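PDB 3IGH: amidohydrolase 3 domain-containing protein from Pyrococcus horikoshii, which is of unknown specificity but probably hydrolyses carbon-nitrogen bonds other than peptide bonds, with the help of bound metal. Local coordinates for residues Ser268-Arg272 / Trp370-Val375; His363-Ser367 / Thr399-Pro405. One frame throughout, in Å; residues are numbered along the deposited sequence.

Interaction 1. Residues Ser268-Arg272 / Trp370-Val375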
loop_
_atom_site.group_PDB
_atom_site.type_symbol
_atom_site.label_atom_id
_atom_site.label_comp_id
_atom_site.label_asym_id
_atom_site.label_seq_id
_atom_site.Cartn_x
_atom_site.Cartn_y
_atom_site.Cartn_z
ATOM N N SER A 268 -17.476 -18.558 22.128
ATOM C CA SER A 268 -18.188 -19.480 21.243
ATOM C C SER A 268 -19.249 -20.289 21.985
ATOM O O SER A 268 -19.183 -20.444 23.203
ATOM C CB SER A 268 -17.183 -20.423 20.571
ATOM O OG SER A 268 -16.508 -21.221 21.538
ATOM N N LEU A 269 -20.216 -20.808 21.238
ATOM C CA LEU A 269 -21.271 -21.639 21.825
ATOM C C LEU A 269 -20.758 -22.970 22.341
ATOM O O LEU A 269 -21.257 -23.459 23.345
ATOM C CB LEU A 269 -22.427 -21.848 20.853
ATOM C CG LEU A 269 -23.264 -20.591 20.623
ATOM C CD1 LEU A 269 -24.047 -20.737 19.336
ATOM C CD2 LEU A 269 -24.176 -20.267 21.821
ATOM N N GLY A 270 -19.757 -23.533 21.665
ATOM C CA GLY A 270 -19.151 -24.807 22.077
ATOM C C GLY A 270 -18.599 -24.782 23.484
ATOM O O GLY A 270 -18.890 -25.667 24.288
ATOM N N ALA A 271 -17.833 -23.736 23.782
ATOM C CA ALA A 271 -17.209 -23.567 25.083
ATOM C C ALA A 271 -18.136 -22.876 26.086
ATOM O O ALA A 271 -17.762 -22.695 27.251
ATOM C CB ALA A 271 -15.899 -22.781 24.934
ATOM N N ARG A 272 -19.335 -22.505 25.623
ATOM C CA ARG A 272 -20.327 -21.731 26.399
ATOM C C ARG A 272 -19.799 -20.354 26.829
ATOM O O ARG A 272 -20.124 -19.854 27.907
ATOM C CB ARG A 272 -20.903 -22.519 27.598
ATOM C CG ARG A 272 -21.481 -23.896 27.231
ATOM C CD ARG A 272 -22.247 -24.515 28.399
ATOM N NE ARG A 272 -22.747 -25.859 28.100
ATOM C CZ ARG A 272 -22.024 -26.973 28.202
ATOM N NH1 ARG A 272 -20.759 -26.923 28.598
ATOM N NH2 ARG A 272 -22.569 -28.145 27.899
ATOM N N TRP A 370 -23.984 -29.950 18.689
ATOM C CA TRP A 370 -24.479 -29.737 20.061
ATOM C C TRP A 370 -25.292 -28.453 20.231
ATOM O O TRP A 370 -25.667 -28.103 21.349
ATOM C CB TRP A 370 -23.288 -29.715 21.034
ATOM C CG TRP A 370 -22.055 -29.168 20.383
ATOM C CD1 TRP A 370 -20.952 -29.876 19.978
ATOM C CD2 TRP A 370 -21.814 -27.804 20.014
ATOM N NE1 TRP A 370 -20.039 -29.032 19.386
ATOM C CE2 TRP A 370 -20.542 -27.757 19.397
ATOM C CE3 TRP A 370 -22.546 -26.616 20.150
ATOM C CZ2 TRP A 370 -19.991 -26.570 18.919
ATOM C CZ3 TRP A 370 -22.001 -25.444 19.665
ATOM C CH2 TRP A 370 -20.736 -25.430 19.062
ATOM N N ILE A 371 -25.554 -27.752 19.131
ATOM C CA ILE A 371 -26.100 -26.399 19.209
ATOM C C ILE A 371 -27.478 -26.293 19.870
ATOM O O ILE A 371 -27.713 -25.389 20.675
ATOM C CB ILE A 371 -26.006 -25.629 17.852
ATOM C CG1 ILE A 371 -26.110 -24.120 18.097
ATOM C CG2 ILE A 371 -27.064 -26.100 16.839
ATOM C CD1 ILE A 371 -25.418 -23.294 17.061
ATOM N N VAL A 372 -28.364 -27.243 19.578
ATOM C CA VAL A 372 -29.709 -27.218 20.160
ATOM C C VAL A 372 -29.666 -27.516 21.667
ATOM O O VAL A 372 -30.499 -27.021 22.418
ATOM C CB VAL A 372 -30.705 -28.154 19.414
ATOM C CG1 VAL A 372 -32.118 -28.015 19.968
ATOM C CG2 VAL A 372 -30.706 -27.879 17.908
ATOM N N GLU A 373 -28.675 -28.288 22.117
ATOM C CA GLU A 373 -28.478 -28.480 23.558
ATOM C C GLU A 373 -28.037 -27.184 24.254
ATOM O O GLU A 373 -28.497 -26.884 25.357
ATOM C CB GLU A 373 -27.475 -29.594 23.854
ATOM C CG GLU A 373 -28.064 -30.996 23.735
ATOM C CD GLU A 373 -28.305 -31.376 22.297
ATOM O OE1 GLU A 373 -29.473 -31.645 21.942
ATOM O OE2 GLU A 373 -27.327 -31.356 21.517
ATOM N N ARG A 374 -27.151 -26.428 23.603
ATOM C CA ARG A 374 -26.697 -25.133 24.142
ATOM C C ARG A 374 -27.818 -24.103 24.303
ATOM O O ARG A 374 -27.915 -23.442 25.345
ATOM C CB ARG A 374 -25.594 -24.524 23.269
ATOM C CG ARG A 374 -24.301 -25.329 23.187
ATOM C CD ARG A 374 -23.585 -25.457 24.530
ATOM N NE ARG A 374 -22.264 -26.077 24.365
ATOM C CZ ARG A 374 -22.050 -27.392 24.302
ATOM N NH1 ARG A 374 -20.818 -27.853 24.139
ATOM N NH2 ARG A 374 -23.066 -28.250 24.397
ATOM N N VAL A 375 -28.650 -23.956 23.275
ATOM C CA VAL A 375 -29.613 -22.857 23.231
ATOM C C VAL A 375 -31.062 -23.260 23.475
ATOM O O VAL A 375 -31.914 -22.395 23.711
ATOM C CB VAL A 375 -29.502 -22.012 21.915
ATOM C CG1 VAL A 375 -28.059 -21.564 21.680
ATOM C CG2 VAL A 375 -30.054 -22.776 20.695
#
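Arg374 reaches out of helix 371-375 and grips two successive carbonyls of the loop at Leu269 and Gly270. Its NH1 donates to Gly270 O at 2.9 Å with a nearly straight N-H...O angle of 163°, meeting a lone pair in the carbonyl plane. Its NE donates to Leu269 O at 3.0 Å in a more bent bond, the oxygen standing somewhat out of the guanidinium plane. A bend at chi2 (-64°) turns the chain so that the guanidinium presents this edge to the loop. Two flat neighbours cover its faces: the Arg272 guanidinium stacks on one, centres 3.9 Å apart and planes 24° from parallel, and Trp370 CE3 lies over the other. Both arginines also form salt bridges with Asp282 OD2, a shared carboxylate that probably offsets their like charge at this close spacing. Replaced by an alanine, Arg374 would probably leave the Leu269 and Gly270 carbonyls without these donors, Asp282 with one arginine fewer, and the Arg272 guanidinium without its stacking partner.

Beside these bonds, Gly270 CA sits over the face of the Trp370 six-membered ring, 3.8 Å from its centroid, a CH-pi contact. With no side chain in the way, the backbone lies close on the ring, Gly270 N 3.4 Å from Trp370 CH2. Leu269 completes the apolar side: its CB touches Trp370 CZ3 at 3.8 Å, while CD1 meets Ile371 CD1 at 3.7 Å and CD2 reaches Val375 CG1.

Trp370 is the N-cap residue of helix 371-375. That short helix rests against helix 425-429 through Ile371 and Val372, and the contact pins to it the long loop running from strand 256-264 to helix 294-305.

Interaction 2. Residues His363-Ser367 / Thr399-Pro405. With SO4 (sulfate ion), chain E.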
loop_
_atom_site.group_PDB
_atom_site.type_symbol
_atom_site.label_atom_id
_atom_site.label_comp_id
_atom_site.label_asym_id
_atom_site.label_seq_id
_atom_site.Cartn_x
_atom_site.Cartn_y
_atom_site.Cartn_z
ATOM N N HIS A 363 -21.046 -23.911 7.115
ATOM C CA HIS A 363 -20.570 -25.234 7.523
ATOM C C HIS A 363 -20.587 -25.488 9.041
ATOM O O HIS A 363 -20.520 -26.642 9.474
ATOM C CB HIS A 363 -19.218 -25.585 6.889
ATOM C CG HIS A 363 -18.963 -27.059 6.811
ATOM N ND1 HIS A 363 -18.284 -27.747 7.791
ATOM C CD2 HIS A 363 -19.336 -27.983 5.892
ATOM C CE1 HIS A 363 -18.225 -29.027 7.470
ATOM N NE2 HIS A 363 -18.859 -29.197 6.325
ATOM N N PHE A 364 -20.709 -24.422 9.844
ATOM C CA PHE A 364 -20.930 -24.560 11.294
ATOM C C PHE A 364 -22.206 -25.351 11.632
ATOM O O PHE A 364 -22.260 -25.992 12.672
ATOM C CB PHE A 364 -20.987 -23.194 11.998
ATOM C CG PHE A 364 -19.630 -22.610 12.354
ATOM C CD1 PHE A 364 -18.695 -22.299 11.373
ATOM C CD2 PHE A 364 -19.301 -22.353 13.684
ATOM C CE1 PHE A 364 -17.446 -21.735 11.713
ATOM C CE2 PHE A 364 -18.063 -21.806 14.027
ATOM C CZ PHE A 364 -17.137 -21.494 13.037
ATOM N N ILE A 365 -23.227 -25.278 10.776
ATOM C CA ILE A 365 -24.429 -26.126 10.900
ATOM C C ILE A 365 -24.047 -27.611 11.026
ATOM O O ILE A 365 -24.582 -28.334 11.872
ATOM C CB ILE A 365 -25.383 -25.938 9.690
ATOM C CG1 ILE A 365 -26.020 -24.544 9.717
ATOM C CG2 ILE A 365 -26.481 -27.023 9.647
ATOM C CD1 ILE A 365 -26.622 -24.145 8.402
ATOM N N ILE A 366 -23.079 -28.025 10.210
ATOM C CA ILE A 366 -22.633 -29.412 10.185
ATOM C C ILE A 366 -21.753 -29.776 11.375
ATOM O O ILE A 366 -21.960 -30.828 11.998
ATOM C CB ILE A 366 -21.962 -29.750 8.829
ATOM C CG1 ILE A 366 -23.050 -29.941 7.776
ATOM C CG2 ILE A 366 -21.078 -31.004 8.914
ATOM C CD1 ILE A 366 -22.602 -29.627 6.398
ATOM N N SER A 367 -20.794 -28.906 11.704
ATOM C CA SER A 367 -19.819 -29.189 12.755
ATOM C C SER A 367 -20.398 -29.065 14.160
ATOM O O SER A 367 -20.060 -29.854 15.049
ATOM C CB SER A 367 -18.594 -28.279 12.614
ATOM O OG SER A 367 -17.844 -28.616 11.463
ATOM N N THR A 399 -15.645 -19.713 5.707
ATOM C CA THR A 399 -15.417 -21.000 6.333
ATOM C C THR A 399 -14.812 -20.874 7.720
ATOM O O THR A 399 -14.854 -21.834 8.486
ATOM C CB THR A 399 -14.469 -21.887 5.489
ATOM O OG1 THR A 399 -13.256 -21.174 5.215
ATOM C CG2 THR A 399 -15.132 -22.296 4.176
ATOM N N ASP A 400 -14.228 -19.709 8.033
ATOM C CA ASP A 400 -13.394 -19.537 9.225
ATOM C C ASP A 400 -12.279 -20.582 9.236
ATOM O O ASP A 400 -11.853 -21.042 10.293
ATOM C CB ASP A 400 -14.236 -19.584 10.523
ATOM C CG ASP A 400 -13.499 -19.025 11.727
ATOM O OD1 ASP A 400 -12.568 -18.206 11.547
ATOM O OD2 ASP A 400 -13.847 -19.420 12.860
ATOM N N SER A 401 -11.814 -20.959 8.047
ATOM C CA SER A 401 -10.747 -21.939 7.906
ATOM C C SER A 401 -9.536 -21.511 8.747
ATOM O O SER A 401 -9.172 -20.324 8.761
ATOM C CB SER A 401 -10.369 -22.077 6.429
ATOM O OG SER A 401 -9.233 -22.896 6.274
ATOM N N PRO A 402 -8.910 -22.466 9.461
ATOM C CA PRO A 402 -9.079 -23.928 9.444
ATOM C C PRO A 402 -10.085 -24.562 10.428
ATOM O O PRO A 402 -10.023 -25.783 10.647
ATOM C CB PRO A 402 -7.673 -24.414 9.775
ATOM C CG PRO A 402 -7.163 -23.381 10.758
ATOM C CD PRO A 402 -7.848 -22.063 10.395
ATOM N N ILE A 403 -10.986 -23.766 11.010
ATOM C CA ILE A 403 -11.998 -24.292 11.934
ATOM C C ILE A 403 -12.968 -25.210 11.177
ATOM O O ILE A 403 -13.356 -26.270 11.673
ATOM C CB ILE A 403 -12.754 -23.150 12.694
ATOM C CG1 ILE A 403 -11.772 -22.227 13.433
ATOM C CG2 ILE A 403 -13.810 -23.705 13.659
ATOM C CD1 ILE A 403 -10.835 -22.923 14.408
ATOM N N GLU A 404 -13.341 -24.801 9.968
ATOM C CA GLU A 404 -14.116 -25.650 9.066
ATOM C C GLU A 404 -13.242 -25.971 7.863
ATOM O O GLU A 404 -12.257 -25.255 7.628
ATOM C CB GLU A 404 -15.384 -24.937 8.583
ATOM C CG GLU A 404 -16.286 -24.452 9.698
ATOM C CD GLU A 404 -16.915 -25.570 10.499
ATOM O OE1 GLU A 404 -17.144 -26.660 9.934
ATOM O OE2 GLU A 404 -17.185 -25.344 11.697
ATOM N N PRO A 405 -13.585 -27.037 7.097
ATOM C CA PRO A 405 -12.907 -27.271 5.821
ATOM C C PRO A 405 -13.016 -26.074 4.874
ATOM O O PRO A 405 -14.030 -25.379 4.866
ATOM C CB PRO A 405 -13.646 -28.487 5.238
ATOM C CG PRO A 405 -14.895 -28.615 6.036
ATOM C CD PRO A 405 -14.552 -28.112 7.391
HETATM S S SO4 E . -19.313 -32.581 5.084
HETATM O O1 SO4 E . -18.626 -33.463 4.147
HETATM O O2 SO4 E . -20.626 -33.134 5.408
HETATM O O3 SO4 E . -18.510 -32.429 6.292
HETATM O O4 SO4 E . -19.505 -31.272 4.469
HETATM O O HOH W 1 -14.956 -28.753 11.362
#
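At the C-terminal ends of two neighbouring parallel strands of the amidohydrolase TIM barrel, 357-360 and 395-397, the segments that follow are tied together by a His-carboxylate hydrogen bond between His363 and Glu404. His363 ND1 donates to Glu404 OE1 at 2.7 Å and 176°, practically straight. The oxygen lies in the imidazole plane but is met on its anti side, with ND1 standing out of the carboxylate plane and the ring and carboxylate planes 53° apart. In the given one of its two conformers, Ser367 OG also donates to Glu404 OE1, at 2.6 Å on the syn lone pair; this second grip is therefore tentative.

The other carboxylate oxygen, Glu404 OE2, rides over the face of the Phe364 ring, 3.4 Å from CD1. Phe364 turns its edge to Asp400, with CZ 3.9 Å from OD2, and packs edge-to-face with His339. Asp400 stands beside His67 and His69, the HxH pair at the end of the first barrel strand that binds metal in relatives, so the contact probably borders the active site. An ST turn, Ser401 N to Thr399 OG1, shapes the start of this loop, and Asp65 holds the same hydroxyl.

The His363 side chain leaves the backbone with CG trans to N (chi1 -157°), which carries the ring out to Glu404 on one nitrogen and a sulfate on the other. Pro405 CG covers one face, 4.0 Å from the ring centroid, in a CH-pi contact. The sulfate, probably from the crystallisation liquor, is also bound by Lys422: His363 NE2 donates to sulfate O4 at 2.9 Å and only weakly to O3.

The two contacts interleave along the chain: 268-272, then 363-367, 370-375 and finally 399-405. Helices 364-367 and 371-375 follow one another with a short link of chain between, so one short region serves both, though otherwise the contacts do not touch and their centres lie 15 Å apart. Interaction 2 is buried, about 8 Å from the centre of the chain, where the segments after strands 357-360 and 395-397 meet; interaction 1 lies farther out, about 20 Å from that centre, and brings in the loop after strand 256-264. Tyr384 touches Phe364 and Ile371, bridging the two helices. Together the contacts link chain segments that follow three strands of the barrel, from the probable active-site end outward.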